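Local structure of Lin0431 protein (3LD7) at residues I12-G16 / H82-V86; I22-G26 / V47-I52; A40-L44 / K55-S59. The protein is of unknown function, being represented here by a fragment of a longer Listeria innocua protein that belongs to the NusG domain II family. All coordinates share one frame; numbering follows the deposited sequence. Where two conformers were deposited one is given.

Interaction 1. Residues I12-G16 / H82-V86; sequences ISQNG and HKVFV
Ile12, Ser13 and Gln14 pair with Val86, Phe85 and Val84 at the centre of a four-stranded antiparallel sheet, where strand 8-14 runs beside strand 84-90. Ser13 and Phe85 form the hydrogen-bonded pair: Ser13 N gives a nearly straight bond to Phe85 O (2.8 Å, 166° at the hydrogen), and Phe85 N returns one to Ser13 O at 3.0 Å. Packing is close on the face bearing Ile12, Val84 and Val86. There the Ile12 and Val86 side chains run alongside each other, CG1 of Ile12 4.0 Å from CG2 of Val86, and Ile35 of strand 30-36 covers both Ile12 and Val84. Gln14 lies at the margin of this apolar face, its NE2 bonded to Lys36 O and, through a water, to His82 O. Beyond the strands the contact loosens. Lys83, which with Val84 makes a G1 beta bulge opposite Cys79, is extended beyond CG (chi2 -174°), which carries its CD along the side chain of exposed Asn15, 3.6 Å from Asn15 OD1. Lys83 O holds this end together, accepting from Asn15 N at 2.8 Å and from a water, 2.9 Å away, that also takes the N-H of Gly16.

Interaction 2. Residues I22-G26 / V47-I52; sequences IPLTG and VDGERI
Leu24 and Ile22 reach across to Val47, whose two methyls divide the work: CG1 meets Leu24 CD2 and CG2 meets Ile22 CD1, each pair 3.9 Å apart. With CG1 of Val47 anti to its backbone N (chi1 177°) and CG2 beside that N, the valine presents a separate branch to each partner. Ile22 and Val47 come from opposing strands and overlap at their ends, pointing contrary ways, whereas Leu24 comes in at a slant. The other leucine methyl, Leu24 CD1, lies 3.6 Å from Glu50 O. More loosely, Leu24 CD1 is 4.5 Å from Ile52 CG2. Leu24 thus touches both strands of the hairpin 42-48/51-57, and also the backbone of their connection. That connection is a type II' beta turn from Asp48 to Arg51, with Gly49 at a positive phi; Asp48 and Arg51 bond to each other through both backbone N-H groups.

Outward from the leucine the contact turns polar. The aliphatic part of Glu50 runs over the backbone of residues 24-26, with CG 3.3 Å from Leu24 O, and its carboxylate receives the N-H of Gly26. This bond, Gly26 N to Glu50 OE2, is 2.8 Å long and fairly straight (163°), but enters from well above the carboxylate plane. The other oxygen, OE1, accepts from a water that also meets Thr25 OG1, itself bonded to Val8 N.

In the fold, this corner brings the end of strand 17-23 against the tip of the 42-48/51-57 hairpin, joining the two sheets. Val8 and Ala10 of strand 8-14 and Ile88 of strand 84-90 pack on Leu24, while Ile12 and Ile88 meet Ile52.

Interaction 3. Residues A40-L44 / K55-S59; sequences AQYNL and KEDNS
The open end of the beta hairpin formed by strands 42-48 and 51-57 is held by Tyr42, Asn43 and Leu44 against Glu56, Asp57 and Asn58. Asn43 and Asp57 make a non-hydrogen-bonded antiparallel pair, followed by the hydrogen-bonded pair Leu44 and Glu56. A classic beta bulge sets Lys55 and Glu56 together opposite Leu44: Leu44 N donates to Glu56 O at 2.8 Å, and Lys55 N to Leu44 O at the same distance.

Where the strands give way to loops, the amide of Asn58 stands in for backbone pairing. Its OD1 accepts from Tyr42 N (3.1 Å), while ND2 donates to Ala40 O at 2.9 Å, two bonds that fix the rotation of the amide. Tyr42 places its CG between backbone N and carbonyl carbon (chi1 76°), which swings the ring back across the neighbouring strand. Asp57 CA then sits beneath one face in a CH-pi contact, 4.2 Å from the ring centroid.

Asp57 closes an Asx turn: its OD1 takes both Ser59 N and Ser59 OG from the same face of the carboxylate. On the other side of the sheet, Glu56 meets the phenol at the ring edge, its carboxylate turned nearly perpendicular to the ring. Tyr42 OH donates to Glu56 OE2 in a very short 2.5 Å bond, and accepts from a water 2.6 Å away.

In the fold
Interactions 1 and 3 join antiparallel strands within the four-stranded and three-stranded sheets respectively, whereas interaction 2 joins one sheet to the other. All three are only partly buried. Interactions 1 and 2 share an apolar interior, where Ile12 CD1 touches both Ile22 CD1 and Ile52 CD1 at 3.8 Å; their exposed margins are polar. Interaction 3 is more polar, relying on the Asn58 amide and the Tyr42-Glu56 pair as well as backbone bonds. It uses the same hairpin as interaction 2, but at the opposite end, about 20 Å away between centres. Interaction 1 comes against that end through His82, whose ring lies beside Asn43, Asn58 and Ser59.

Interaction 1. Residues I12-G16 / H82-V86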
loop_
_atom_site.group_PDB
_atom_site.type_symbol
_atom_site.label_atom_id
_atom_site.label_comp_id
_atom_site.label_asym_id
_atom_site.label_seq_id
_atom_site.Cartn_x
_atom_site.Cartn_y
_atom_site.Cartn_z
ATOM N N ILE A 12 1.024 -4.409 4.199
ATOM C CA ILE A 12 -0.221 -3.669 3.996
ATOM C C ILE A 12 -1.265 -4.141 4.996
ATOM O O ILE A 12 -1.596 -5.334 5.038
ATOM C CB ILE A 12 -0.739 -3.890 2.558
ATOM C CG1 ILE A 12 0.336 -3.463 1.534
ATOM C CG2 ILE A 12 -2.049 -3.134 2.333
ATOM C CD1 ILE A 12 1.166 -4.623 0.938
ATOM N N SER A 13 -1.784 -3.204 5.792
ATOM C CA SER A 13 -2.695 -3.501 6.901
ATOM C C SER A 13 -3.980 -2.713 6.795
ATOM O O SER A 13 -4.006 -1.631 6.212
ATOM C CB SER A 13 -2.057 -3.116 8.231
ATOM O OG SER A 13 -0.911 -3.906 8.499
ATOM N N GLN A 14 -5.023 -3.242 7.413
ATOM C CA GLN A 14 -6.277 -2.517 7.559
ATOM C C GLN A 14 -6.698 -2.682 9.024
ATOM O O GLN A 14 -6.834 -3.810 9.525
ATOM C CB GLN A 14 -7.324 -3.124 6.632
ATOM C CG GLN A 14 -8.714 -2.539 6.757
ATOM C CD GLN A 14 -9.761 -3.434 6.069
ATOM O OE1 GLN A 14 -9.718 -4.678 6.168
ATOM N NE2 GLN A 14 -10.712 -2.810 5.398
ATOM N N ASN A 15 -6.865 -1.552 9.716
ATOM C CA ASN A 15 -7.089 -1.527 11.163
ATOM C C ASN A 15 -6.046 -2.325 11.953
ATOM O O ASN A 15 -6.362 -3.003 12.949
ATOM C CB ASN A 15 -8.506 -1.936 11.525
ATOM C CG ASN A 15 -8.891 -1.492 12.942
ATOM O OD1 ASN A 15 -8.359 -0.501 13.468
ATOM N ND2 ASN A 15 -9.802 -2.230 13.567
ATOM N N GLY A 16 -4.806 -2.228 11.479
ATOM C CA GLY A 16 -3.674 -2.894 12.104
ATOM C C GLY A 16 -3.510 -4.350 11.757
ATOM O O GLY A 16 -2.487 -4.971 12.087
ATOM N N HIS A 82 -9.763 5.196 6.226
ATOM C CA HIS A 82 -10.036 3.778 5.958
ATOM C C HIS A 82 -9.165 2.853 6.787
ATOM O O HIS A 82 -9.230 1.621 6.629
ATOM C CB HIS A 82 -9.833 3.486 4.472
ATOM C CG HIS A 82 -10.808 4.208 3.586
ATOM N ND1 HIS A 82 -10.807 4.076 2.213
ATOM C CD2 HIS A 82 -11.812 5.078 3.875
ATOM C CE1 HIS A 82 -11.778 4.813 1.696
ATOM N NE2 HIS A 82 -12.390 5.451 2.683
ATOM N N LYS A 83 -8.307 3.430 7.624
ATOM C CA LYS A 83 -7.433 2.654 8.528
ATOM C C LYS A 83 -6.451 1.764 7.774
ATOM O O LYS A 83 -6.044 0.686 8.255
ATOM C CB LYS A 83 -8.251 1.845 9.546
ATOM C CG LYS A 83 -9.277 2.717 10.307
ATOM C CD LYS A 83 -9.961 1.930 11.407
ATOM C CE LYS A 83 -11.019 2.779 12.090
ATOM N NZ LYS A 83 -11.685 2.084 13.213
ATOM N N VAL A 84 -6.048 2.226 6.601
ATOM C CA VAL A 84 -5.132 1.452 5.774
ATOM C C VAL A 84 -3.737 1.999 5.933
ATOM O O VAL A 84 -3.528 3.221 5.910
ATOM C CB VAL A 84 -5.570 1.460 4.284
ATOM C CG1 VAL A 84 -4.451 0.898 3.388
ATOM C CG2 VAL A 84 -6.857 0.624 4.119
ATOM N N PHE A 85 -2.775 1.100 6.127
ATOM C CA PHE A 85 -1.397 1.524 6.305
ATOM C C PHE A 85 -0.490 0.626 5.473
ATOM O O PHE A 85 -0.672 -0.602 5.453
ATOM C CB PHE A 85 -1.042 1.396 7.785
ATOM C CG PHE A 85 0.330 1.886 8.151
ATOM C CD1 PHE A 85 0.698 3.214 7.955
ATOM C CD2 PHE A 85 1.233 1.031 8.760
ATOM C CE1 PHE A 85 1.968 3.672 8.359
ATOM C CE2 PHE A 85 2.484 1.469 9.151
ATOM C CZ PHE A 85 2.862 2.780 8.937
ATOM N N VAL A 86 0.485 1.234 4.815
ATOM C CA VAL A 86 1.519 0.485 4.127
ATOM C C VAL A 86 2.857 0.883 4.727
ATOM O O VAL A 86 3.154 2.073 4.865
ATOM C CB VAL A 86 1.563 0.838 2.623
ATOM C CG1 VAL A 86 2.712 0.078 1.930
ATOM C CG2 VAL A 86 0.221 0.555 1.956
HETATM O O HOH W 1 1.071 -2.297 7.609
HETATM O O HOH W 2 -10.978 0.123 5.059
HETATM O O HOH W 3 -3.710 -0.532 9.464
#

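Interaction 2. Residues I22-G26 / V47-I52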
loop_
_atom_site.group_PDB
_atom_site.type_symbol
_atom_site.label_atom_id
_atom_site.label_comp_id
_atom_site.label_asym_id
_atom_site.label_seq_id
_atom_site.Cartn_x
_atom_site.Cartn_y
_atom_site.Cartn_z
ATOM N N ILE A 22 4.268 -8.213 0.982
ATOM C CA ILE A 22 4.661 -8.354 -0.408
ATOM C C ILE A 22 6.123 -7.987 -0.610
ATOM O O ILE A 22 6.503 -6.814 -0.558
ATOM C CB ILE A 22 3.815 -7.461 -1.357
ATOM C CG1 ILE A 22 2.313 -7.746 -1.215
ATOM C CG2 ILE A 22 4.294 -7.686 -2.800
ATOM C CD1 ILE A 22 1.446 -6.844 -2.118
ATOM N N PRO A 23 6.967 -8.988 -0.832
ATOM C CA PRO A 23 8.378 -8.709 -1.123
ATOM C C PRO A 23 8.465 -7.993 -2.466
ATOM O O PRO A 23 7.943 -8.509 -3.460
ATOM C CB PRO A 23 9.004 -10.110 -1.204
ATOM C CG PRO A 23 8.109 -10.951 -0.395
ATOM C CD PRO A 23 6.722 -10.416 -0.610
ATOM N N LEU A 24 9.076 -6.808 -2.487
ATOM C CA LEU A 24 9.044 -5.967 -3.673
ATOM C C LEU A 24 10.267 -6.207 -4.512
ATOM O O LEU A 24 10.228 -6.015 -5.719
ATOM C CB LEU A 24 9.004 -4.477 -3.314
ATOM C CG LEU A 24 7.723 -4.017 -2.621
ATOM C CD1 LEU A 24 7.860 -2.567 -2.198
ATOM C CD2 LEU A 24 6.506 -4.242 -3.510
ATOM N N THR A 25 11.352 -6.620 -3.869
ATOM C CA THR A 25 12.611 -6.704 -4.572
ATOM C C THR A 25 12.622 -7.927 -5.500
ATOM O O THR A 25 12.518 -9.074 -5.055
ATOM C CB THR A 25 13.788 -6.702 -3.585
ATOM O OG1 THR A 25 13.630 -5.597 -2.667
ATOM C CG2 THR A 25 15.090 -6.565 -4.341
ATOM N N GLY A 26 12.739 -7.664 -6.797
ATOM C CA GLY A 26 12.631 -8.695 -7.809
ATOM C C GLY A 26 11.228 -8.862 -8.360
ATOM O O GLY A 26 11.000 -9.654 -9.285
ATOM N N VAL A 47 0.776 -2.671 -7.143
ATOM C CA VAL A 47 2.195 -2.940 -7.113
ATOM C C VAL A 47 2.645 -3.022 -8.555
ATOM O O VAL A 47 2.093 -3.782 -9.339
ATOM C CB VAL A 47 2.496 -4.258 -6.376
ATOM C CG1 VAL A 47 3.978 -4.560 -6.414
ATOM C CG2 VAL A 47 2.007 -4.141 -4.926
ATOM N N ASP A 48 3.609 -2.194 -8.924
ATOM C CA ASP A 48 4.130 -2.202 -10.276
ATOM C C ASP A 48 5.636 -2.289 -10.177
ATOM O O ASP A 48 6.279 -1.379 -9.653
ATOM C CB ASP A 48 3.705 -0.929 -11.016
ATOM C CG ASP A 48 4.060 -0.977 -12.485
ATOM O OD1 ASP A 48 3.336 -1.633 -13.262
ATOM O OD2 ASP A 48 5.066 -0.350 -12.860
ATOM N N GLY A 49 6.217 -3.389 -10.659
ATOM C CA GLY A 49 7.629 -3.599 -10.444
ATOM C C GLY A 49 7.888 -3.590 -8.956
ATOM O O GLY A 49 7.208 -4.304 -8.198
ATOM N N GLU A 50 8.872 -2.791 -8.532
ATOM C CA GLU A 50 9.280 -2.788 -7.123
ATOM C C GLU A 50 8.658 -1.657 -6.328
ATOM O O GLU A 50 9.164 -1.300 -5.269
ATOM C CB GLU A 50 10.808 -2.765 -7.008
ATOM C CG GLU A 50 11.416 -3.865 -7.859
ATOM C CD GLU A 50 12.873 -4.172 -7.560
ATOM O OE1 GLU A 50 13.550 -3.374 -6.854
ATOM O OE2 GLU A 50 13.345 -5.227 -8.066
ATOM N N ARG A 51 7.585 -1.068 -6.854
ATOM C CA ARG A 51 6.939 0.081 -6.196
ATOM C C ARG A 51 5.492 -0.231 -5.848
ATOM O O ARG A 51 4.831 -1.074 -6.501
ATOM C CB ARG A 51 6.927 1.310 -7.130
ATOM C CG ARG A 51 8.225 1.741 -7.732
ATOM C CD ARG A 51 7.975 2.954 -8.657
ATOM N NE ARG A 51 7.113 2.599 -9.793
ATOM C CZ ARG A 51 6.562 3.478 -10.629
ATOM N NH1 ARG A 51 6.774 4.774 -10.463
ATOM N NH2 ARG A 51 5.795 3.055 -11.633
ATOM N N ILE A 52 4.974 0.456 -4.841
ATOM C CA ILE A 52 3.587 0.275 -4.447
ATOM C C ILE A 52 2.918 1.631 -4.236
ATOM O O ILE A 52 3.576 2.597 -3.830
ATOM C CB ILE A 52 3.493 -0.596 -3.169
ATOM C CG1 ILE A 52 2.036 -0.938 -2.836
ATOM C CG2 ILE A 52 4.251 0.045 -1.999
ATOM C CD1 ILE A 52 1.910 -1.971 -1.709
HETATM O O HOH W 4 13.304 -3.294 -4.062
#

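Interaction 3. Residues A40-L44 / K55-S59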
loop_
_atom_site.group_PDB
_atom_site.type_symbol
_atom_site.label_atom_id
_atom_site.label_comp_id
_atom_site.label_asym_id
_atom_site.label_seq_id
_atom_site.Cartn_x
_atom_site.Cartn_y
_atom_site.Cartn_z
ATOM N N ALA A 40 -18.966 1.632 1.895
ATOM C CA ALA A 40 -18.504 1.650 0.517
ATOM C C ALA A 40 -17.027 2.034 0.438
ATOM O O ALA A 40 -16.503 2.278 -0.648
ATOM C CB ALA A 40 -19.336 2.630 -0.300
ATOM N N GLN A 41 -16.351 2.090 1.588
ATOM C CA GLN A 41 -14.945 2.444 1.593
ATOM C C GLN A 41 -14.105 1.426 0.829
ATOM O O GLN A 41 -14.260 0.204 1.010
ATOM C CB GLN A 41 -14.418 2.539 3.026
ATOM C CG GLN A 41 -15.222 3.490 3.910
ATOM C CD GLN A 41 -15.110 3.122 5.378
ATOM O OE1 GLN A 41 -16.060 3.240 6.130
ATOM N NE2 GLN A 41 -13.923 2.682 5.787
ATOM N N TYR A 42 -13.227 1.915 -0.035
ATOM C CA TYR A 42 -12.269 1.032 -0.671
ATOM C C TYR A 42 -10.940 1.725 -0.900
ATOM O O TYR A 42 -10.861 2.953 -0.925
ATOM C CB TYR A 42 -12.807 0.499 -2.020
ATOM C CG TYR A 42 -12.748 1.527 -3.133
ATOM C CD1 TYR A 42 -13.756 2.462 -3.278
ATOM C CD2 TYR A 42 -11.687 1.559 -4.028
ATOM C CE1 TYR A 42 -13.711 3.425 -4.263
ATOM C CE2 TYR A 42 -11.628 2.513 -5.029
ATOM C CZ TYR A 42 -12.657 3.444 -5.145
ATOM O OH TYR A 42 -12.631 4.408 -6.132
ATOM N N ASN A 43 -9.902 0.919 -1.090
ATOM C CA ASN A 43 -8.603 1.394 -1.569
ATOM C C ASN A 43 -8.107 0.408 -2.584
ATOM O O ASN A 43 -7.957 -0.792 -2.279
ATOM C CB ASN A 43 -7.547 1.517 -0.441
ATOM C CG ASN A 43 -7.924 2.564 0.609
ATOM O OD1 ASN A 43 -7.450 3.728 0.603
ATOM N ND2 ASN A 43 -8.738 2.163 1.509
ATOM N N LEU A 44 -7.843 0.910 -3.783
ATOM C CA LEU A 44 -7.282 0.093 -4.852
ATOM C C LEU A 44 -5.773 0.194 -4.777
ATOM O O LEU A 44 -5.196 1.259 -5.026
ATOM C CB LEU A 44 -7.788 0.579 -6.196
ATOM C CG LEU A 44 -7.335 -0.203 -7.427
ATOM C CD1 LEU A 44 -7.649 -1.692 -7.311
ATOM C CD2 LEU A 44 -7.997 0.402 -8.633
ATOM N N LYS A 55 -3.604 3.375 -5.775
ATOM C CA LYS A 55 -3.911 3.914 -7.090
ATOM C C LYS A 55 -5.117 4.839 -7.035
ATOM O O LYS A 55 -5.126 5.923 -7.657
ATOM C CB LYS A 55 -4.168 2.777 -8.090
ATOM C CG LYS A 55 -4.525 3.279 -9.486
ATOM C CD LYS A 55 -4.624 2.146 -10.487
ATOM C CE LYS A 55 -4.914 2.700 -11.893
ATOM N NZ LYS A 55 -4.923 1.647 -12.930
ATOM N N GLU A 56 -6.123 4.432 -6.277
ATOM C CA GLU A 56 -7.365 5.176 -6.237
ATOM C C GLU A 56 -8.114 4.760 -4.999
ATOM O O GLU A 56 -8.018 3.613 -4.559
ATOM C CB GLU A 56 -8.165 4.854 -7.504
ATOM C CG GLU A 56 -9.580 5.311 -7.541
ATOM C CD GLU A 56 -10.368 4.528 -8.586
ATOM O OE1 GLU A 56 -9.864 4.352 -9.713
ATOM O OE2 GLU A 56 -11.467 4.052 -8.267
ATOM N N ASP A 57 -8.854 5.695 -4.412
ATOM C CA ASP A 57 -9.722 5.366 -3.288
ATOM C C ASP A 57 -10.793 6.425 -3.146
ATOM O O ASP A 57 -10.714 7.466 -3.818
ATOM C CB ASP A 57 -8.947 5.100 -1.967
ATOM C CG ASP A 57 -8.324 6.329 -1.364
ATOM O OD1 ASP A 57 -8.973 7.403 -1.328
ATOM O OD2 ASP A 57 -7.190 6.191 -0.839
ATOM N N ASN A 58 -11.819 6.137 -2.342
ATOM C CA ASN A 58 -12.861 7.125 -2.081
ATOM C C ASN A 58 -12.761 7.771 -0.706
ATOM O O ASN A 58 -13.767 8.224 -0.121
ATOM C CB ASN A 58 -14.258 6.565 -2.368
ATOM C CG ASN A 58 -14.602 5.368 -1.521
ATOM O OD1 ASN A 58 -13.764 4.835 -0.797
ATOM N ND2 ASN A 58 -15.850 4.924 -1.626
ATOM N N SER A 59 -11.545 7.816 -0.181
ATOM C CA SER A 59 -11.336 8.516 1.081
ATOM C C SER A 59 -11.684 9.991 0.925
ATOM O O SER A 59 -11.540 10.573 -0.157
ATOM C CB SER A 59 -9.889 8.352 1.577
ATOM O OG SER A 59 -8.954 9.081 0.779
HETATM O O HOH W 5 -13.081 6.993 -5.962
#